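Local coordinates for protein soluble epoxide hydrolase (Bacillus megaterium, PDB 4INZ) that belongs to the alpha/beta hydrolase fold enzymes, with a central mixed beta-sheet flanked by helices, at residues 136-141 with 284-289; 253-258 with 279-284. The protein carries 1 engineered substitution. All coordinates share one frame; numbering follows the deposited sequence. Where two conformers were deposited one is given.

Contact 1 of 2, residues 136-141 with 284-289; sequences AFNGPH and HAPQHE
Phe137, on strand 131-137, makes the apolar half of this contact. Its CG stands anti to the carbonyl carbon (chi1 -66°), and the ring slides past Pro286 and under Gln287 where helix 286-289 begins. The Gln287 CB hydrogens make a CH-pi contact over one face: CB lies 4.2 Å from the Phe137 ring centroid, 25° off the normal and displaced toward the rim. Pro286 comes to the edge instead, its CB 4.1 Å from Phe137 CD1. Gln287 holds CG in the crowded position between backbone N and carbonyl carbon, and a bend at chi2 (-89°) folds the amide back until OE1 is 4.0 Å from Phe137 CD1. That oxygen is buried with no polar partner in the model.

At Asn138, CB packs 3.4 Å from the carbonyl O of His284. The Asn138 side chain as a whole crosses Pro286 obliquely. CB also stands 4.2 Å from His284 ND1, an atom already bound to Asp256. No hydrogen bond joins the two segments, so van der Waals and CH-pi contacts carry it. On the partner side, Ala285 is the N-cap residue, and its backbone N reaches Glu289 OE2 at 3.0 Å, above the carboxylate plane.

Phe137 also meets the Trp54 ring and touches Ile251 and Val111 of the flanking strands 248-253 and 108-112. Val294 of helix 291-303 touches both Phe137 and Pro286, so in this alpha/beta hydrolase fold the short helix after the last strand packs against the C-terminal end region of a central strand.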
loop_
_atom_site.group_PDB
_atom_site.type_symbol
_atom_site.label_atom_id
_atom_site.label_comp_id
_atom_site.label_asym_id
_atom_site.label_seq_id
_atom_site.Cartn_x
_atom_site.Cartn_y
_atom_site.Cartn_z
ATOM N N ALA A 136 3.341 3.721 -8.019
ATOM C CA ALA A 136 2.357 3.922 -6.963
ATOM C C ALA A 136 0.935 3.791 -7.489
ATOM O O ALA A 136 0.573 4.437 -8.473
ATOM C CB ALA A 136 2.550 5.285 -6.329
ATOM N N PHE A 137 0.140 2.958 -6.817
ATOM C CA PHE A 137 -1.292 2.829 -7.094
ATOM C C PHE A 137 -2.091 3.695 -6.114
ATOM O O PHE A 137 -1.510 4.446 -5.332
ATOM C CB PHE A 137 -1.727 1.351 -7.000
ATOM C CG PHE A 137 -1.125 0.480 -8.065
ATOM C CD1 PHE A 137 -1.858 0.145 -9.203
ATOM C CD2 PHE A 137 0.179 0.002 -7.942
ATOM C CE1 PHE A 137 -1.298 -0.656 -10.202
ATOM C CE2 PHE A 137 0.748 -0.788 -8.941
ATOM C CZ PHE A 137 0.011 -1.123 -10.069
ATOM N N ASN A 138 -3.418 3.595 -6.156
ATOM C CA ASN A 138 -4.270 4.398 -5.275
ATOM C C ASN A 138 -3.765 4.426 -3.837
ATOM O O ASN A 138 -3.551 3.380 -3.238
ATOM C CB ASN A 138 -5.706 3.873 -5.297
ATOM C CG ASN A 138 -6.371 4.089 -6.624
ATOM O OD1 ASN A 138 -7.387 4.787 -6.721
ATOM N ND2 ASN A 138 -5.787 3.521 -7.668
ATOM N N GLY A 139 -3.596 5.624 -3.290
ATOM C CA GLY A 139 -3.082 5.798 -1.940
ATOM C C GLY A 139 -2.559 7.214 -1.804
ATOM O O GLY A 139 -2.525 7.954 -2.780
ATOM N N PRO A 140 -2.139 7.598 -0.595
ATOM C CA PRO A 140 -1.818 9.013 -0.370
ATOM C C PRO A 140 -0.379 9.409 -0.721
ATOM O O PRO A 140 0.574 8.809 -0.217
ATOM C CB PRO A 140 -2.059 9.177 1.130
ATOM C CG PRO A 140 -1.678 7.820 1.700
ATOM C CD PRO A 140 -2.111 6.808 0.648
ATOM N N HIS A 141 -0.233 10.417 -1.580
ATOM C CA HIS A 141 1.048 11.098 -1.720
ATOM C C HIS A 141 1.217 11.969 -0.480
ATOM O O HIS A 141 0.270 12.621 -0.055
ATOM C CB HIS A 141 1.075 11.971 -2.981
ATOM C CG HIS A 141 2.336 12.765 -3.131
ATOM N ND1 HIS A 141 2.454 14.068 -2.697
ATOM C CD2 HIS A 141 3.540 12.432 -3.653
ATOM C CE1 HIS A 141 3.675 14.506 -2.951
ATOM N NE2 HIS A 141 4.356 13.530 -3.528
ATOM N N HIS A 284 -10.509 0.972 -6.311
ATOM C CA HIS A 284 -9.400 1.139 -5.368
ATOM C C HIS A 284 -8.118 0.360 -5.688
ATOM O O HIS A 284 -7.013 0.767 -5.295
ATOM C CB HIS A 284 -9.870 0.756 -3.958
ATOM C CG HIS A 284 -8.833 0.957 -2.898
ATOM N ND1 HIS A 284 -8.360 2.202 -2.546
ATOM C CD2 HIS A 284 -8.185 0.068 -2.105
ATOM C CE1 HIS A 284 -7.460 2.073 -1.585
ATOM N NE2 HIS A 284 -7.338 0.788 -1.297
ATOM N N ALA A 285 -8.258 -0.770 -6.368
ATOM C CA ALA A 285 -7.129 -1.694 -6.528
ATOM C C ALA A 285 -6.943 -2.167 -7.970
ATOM O O ALA A 285 -7.190 -3.336 -8.299
ATOM C CB ALA A 285 -7.287 -2.882 -5.597
ATOM N N PRO A 286 -6.482 -1.260 -8.838
ATOM C CA PRO A 286 -6.316 -1.572 -10.261
ATOM C C PRO A 286 -5.460 -2.811 -10.489
ATOM O O PRO A 286 -5.686 -3.529 -11.453
ATOM C CB PRO A 286 -5.577 -0.347 -10.803
ATOM C CG PRO A 286 -5.949 0.768 -9.871
ATOM C CD PRO A 286 -6.058 0.112 -8.511
ATOM N N GLN A 287 -4.486 -3.053 -9.621
ATOM C CA GLN A 287 -3.521 -4.106 -9.895
ATOM C C GLN A 287 -4.166 -5.482 -10.073
ATOM O O GLN A 287 -3.675 -6.287 -10.868
ATOM C CB GLN A 287 -2.380 -4.124 -8.863
ATOM C CG GLN A 287 -2.762 -4.554 -7.450
ATOM C CD GLN A 287 -3.207 -3.396 -6.577
ATOM O OE1 GLN A 287 -3.913 -2.497 -7.037
ATOM N NE2 GLN A 287 -2.784 -3.407 -5.308
ATOM N N HIS A 288 -5.251 -5.767 -9.346
ATOM C CA HIS A 288 -5.961 -7.030 -9.583
ATOM C C HIS A 288 -7.355 -6.892 -10.193
ATOM O O HIS A 288 -7.945 -7.889 -10.597
ATOM C CB HIS A 288 -5.928 -8.011 -8.384
ATOM C CG HIS A 288 -6.747 -7.598 -7.201
ATOM N ND1 HIS A 288 -7.003 -8.457 -6.150
ATOM C CD2 HIS A 288 -7.343 -6.425 -6.880
ATOM C CE1 HIS A 288 -7.724 -7.834 -5.237
ATOM N NE2 HIS A 288 -7.944 -6.598 -5.655
ATOM N N GLU A 289 -7.856 -5.660 -10.303
ATOM C CA GLU A 289 -9.096 -5.413 -11.043
ATOM C C GLU A 289 -8.888 -5.458 -12.555
ATOM O O GLU A 289 -9.717 -6.017 -13.290
ATOM C CB GLU A 289 -9.690 -4.054 -10.670
ATOM C CG GLU A 289 -10.184 -3.960 -9.249
ATOM C CD GLU A 289 -10.771 -2.596 -8.929
ATOM O OE1 GLU A 289 -11.530 -2.059 -9.775
ATOM O OE2 GLU A 289 -10.473 -2.068 -7.827
#

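Contact 2 of 2, residues 253-258 with 279-284; sequences GNQDPT and LAEASH
Two loops run on from adjacent parallel strands, paired at Gly253 and Leu279 with CA atoms 4.9 Å apart, and each turns at once through a type I beta turn, 253-256 and 279-282. Asn254 N donates to Leu279 O at 2.9 Å, nearly straight at 171°, and Gln255 N donates to Ala282 O at 3.0 Å; both donors lie in the plane of the carbonyl they meet. With no side chain at Gly253, Ser283 O comes within 3.3 Å of its CA in a CA-H...O contact.

The Gln255 side chain, extended beyond CG, reaches over the second turn, its CG 3.4 Å from Ala280 O. The Gln255 and Glu281 side chains cross obliquely, with amide and carboxylate planes almost perpendicular. Ser283 OG, anti to its own backbone N, makes a weak hydrogen bond to Gln255 O and touches Pro257 CD.

Asp256 and His284 both place CG anti to the backbone N, and their side chains lie side by side and point the same way. His284 ND1 donates to Asp256 OD2 at 3.0 Å and 161°. The acceptor lies close to the imidazole plane, but the donor sits above the carboxylate plane, with the two planes 66° apart. Asp256 OD1 accepts from Thr258 N at 2.9 Å, an Asx turn, which gives the carboxylate a second hydrogen-bond partner. This negative group would probably favour a proton on ND1.

An acid after strand 248-253 and a histidine after strand 274-279 are consistent with the acid and histidine positions of alpha/beta hydrolases. Leu279, on an outermost strand, packs on Pro286 of helix 286-289, while the His284 ring meets that of His113 and its side chain touches Phe259.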
loop_
_atom_site.group_PDB
_atom_site.type_symbol
_atom_site.label_atom_id
_atom_site.label_comp_id
_atom_site.label_asym_id
_atom_site.label_seq_id
_atom_site.Cartn_x
_atom_site.Cartn_y
_atom_site.Cartn_z
ATOM N N GLY A 253 -6.987 4.070 -10.132
ATOM C CA GLY A 253 -8.358 3.727 -10.462
ATOM C C GLY A 253 -9.268 4.901 -10.163
ATOM O O GLY A 253 -9.383 5.317 -9.009
ATOM N N ASN A 254 -9.920 5.446 -11.188
ATOM C CA ASN A 254 -10.734 6.644 -10.986
ATOM C C ASN A 254 -11.944 6.467 -10.070
ATOM O O ASN A 254 -12.414 7.440 -9.470
ATOM C CB ASN A 254 -11.190 7.231 -12.328
ATOM C CG ASN A 254 -10.083 7.965 -13.044
ATOM O OD1 ASN A 254 -9.059 8.286 -12.446
ATOM N ND2 ASN A 254 -10.288 8.247 -14.333
ATOM N N GLN A 255 -12.464 5.245 -9.975
ATOM C CA GLN A 255 -13.712 5.014 -9.243
ATOM C C GLN A 255 -13.499 4.783 -7.747
ATOM O O GLN A 255 -14.456 4.544 -7.002
ATOM C CB GLN A 255 -14.487 3.843 -9.850
ATOM C CG GLN A 255 -14.812 4.009 -11.318
ATOM C CD GLN A 255 -15.270 2.707 -11.949
ATOM O OE1 GLN A 255 -14.913 1.619 -11.487
ATOM N NE2 GLN A 255 -16.063 2.809 -13.010
ATOM N N ASP A 256 -12.245 4.862 -7.309
ATOM C CA ASP A 256 -11.900 4.657 -5.905
ATOM C C ASP A 256 -12.718 5.559 -4.980
ATOM O O ASP A 256 -12.631 6.776 -5.075
ATOM C CB ASP A 256 -10.420 4.958 -5.713
ATOM C CG ASP A 256 -9.910 4.559 -4.349
ATOM O OD1 ASP A 256 -10.709 4.130 -3.485
ATOM O OD2 ASP A 256 -8.695 4.693 -4.137
ATOM N N PRO A 257 -13.497 4.965 -4.064
ATOM C CA PRO A 257 -14.295 5.775 -3.134
ATOM C C PRO A 257 -13.490 6.326 -1.956
ATOM O O PRO A 257 -13.996 7.175 -1.221
ATOM C CB PRO A 257 -15.332 4.777 -2.617
ATOM C CG PRO A 257 -14.627 3.459 -2.675
ATOM C CD PRO A 257 -13.765 3.522 -3.915
ATOM N N THR A 258 -12.254 5.869 -1.785
ATOM C CA THR A 258 -11.438 6.248 -0.633
ATOM C C THR A 258 -10.454 7.378 -0.933
ATOM O O THR A 258 -10.121 8.176 -0.062
ATOM C CB THR A 258 -10.649 5.037 -0.112
ATOM O OG1 THR A 258 -11.563 3.994 0.249
ATOM C CG2 THR A 258 -9.824 5.423 1.098
ATOM N N LEU A 279 -7.278 4.770 -14.797
ATOM C CA LEU A 279 -8.208 3.780 -15.323
ATOM C C LEU A 279 -9.635 4.202 -15.022
ATOM O O LEU A 279 -10.016 4.329 -13.861
ATOM C CB LEU A 279 -7.942 2.405 -14.705
ATOM C CG LEU A 279 -6.576 1.781 -14.977
ATOM C CD1 LEU A 279 -5.530 2.291 -14.002
ATOM C CD2 LEU A 279 -6.685 0.271 -14.884
ATOM N N ALA A 280 -10.425 4.418 -16.068
ATOM C CA ALA A 280 -11.812 4.822 -15.887
ATOM C C ALA A 280 -12.663 3.713 -15.270
ATOM O O ALA A 280 -13.621 3.986 -14.548
ATOM C CB ALA A 280 -12.415 5.284 -17.216
ATOM N N GLU A 281 -12.307 2.463 -15.544
ATOM C CA GLU A 281 -13.138 1.334 -15.130
ATOM C C GLU A 281 -12.549 0.530 -13.971
ATOM O O GLU A 281 -12.897 -0.636 -13.773
ATOM C CB GLU A 281 -13.419 0.407 -16.319
ATOM C CG GLU A 281 -14.016 1.108 -17.534
ATOM C CD GLU A 281 -15.438 1.579 -17.297
ATOM O OE1 GLU A 281 -15.992 1.281 -16.215
ATOM O OE2 GLU A 281 -16.003 2.242 -18.192
ATOM N N ALA A 282 -11.655 1.150 -13.205
ATOM C CA ALA A 282 -11.137 0.501 -12.008
ATOM C C ALA A 282 -11.358 1.359 -10.782
ATOM O O ALA A 282 -11.392 2.592 -10.859
ATOM C CB ALA A 282 -9.681 0.179 -12.153
ATOM N N SER A 283 -11.485 0.691 -9.646
ATOM C CA SER A 283 -11.722 1.356 -8.382
ATOM C C SER A 283 -10.427 1.361 -7.576
ATOM O O SER A 283 -9.367 1.690 -8.100
ATOM C CB SER A 283 -12.852 0.650 -7.627
ATOM O OG SER A 283 -13.239 1.378 -6.472
ATOM N N HIS A 284 -10.509 0.972 -6.311
ATOM C CA HIS A 284 -9.400 1.139 -5.368
ATOM C C HIS A 284 -8.118 0.360 -5.688
ATOM O O HIS A 284 -7.013 0.767 -5.295
ATOM C CB HIS A 284 -9.870 0.756 -3.958
ATOM C CG HIS A 284 -8.833 0.957 -2.898
ATOM N ND1 HIS A 284 -8.360 2.202 -2.546
ATOM C CD2 HIS A 284 -8.185 0.068 -2.105
ATOM C CE1 HIS A 284 -7.460 2.073 -1.585
ATOM N NE2 HIS A 284 -7.338 0.788 -1.297
#

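The two contacts lie with their centres about 8 Å apart at the carboxyl ends of the last three parallel strands, 131-137, 248-253 and 274-279, which are neighbours in the sheet. Along the chain contact 2 is nested within the loop closed by contact 1, and His284 belongs to both. Contact 1 seats the start of helix 286-289 on the sheet; contact 2 pairs the loop leading into that helix with the loop after strand 248-253. A probable hydrogen bond, Glu289 OE1 to Ser283 N at 2.8 Å, ties them further. Residues far apart in sequence thus pack around His284, consistent with the histidine loop of an alpha/beta hydrolase.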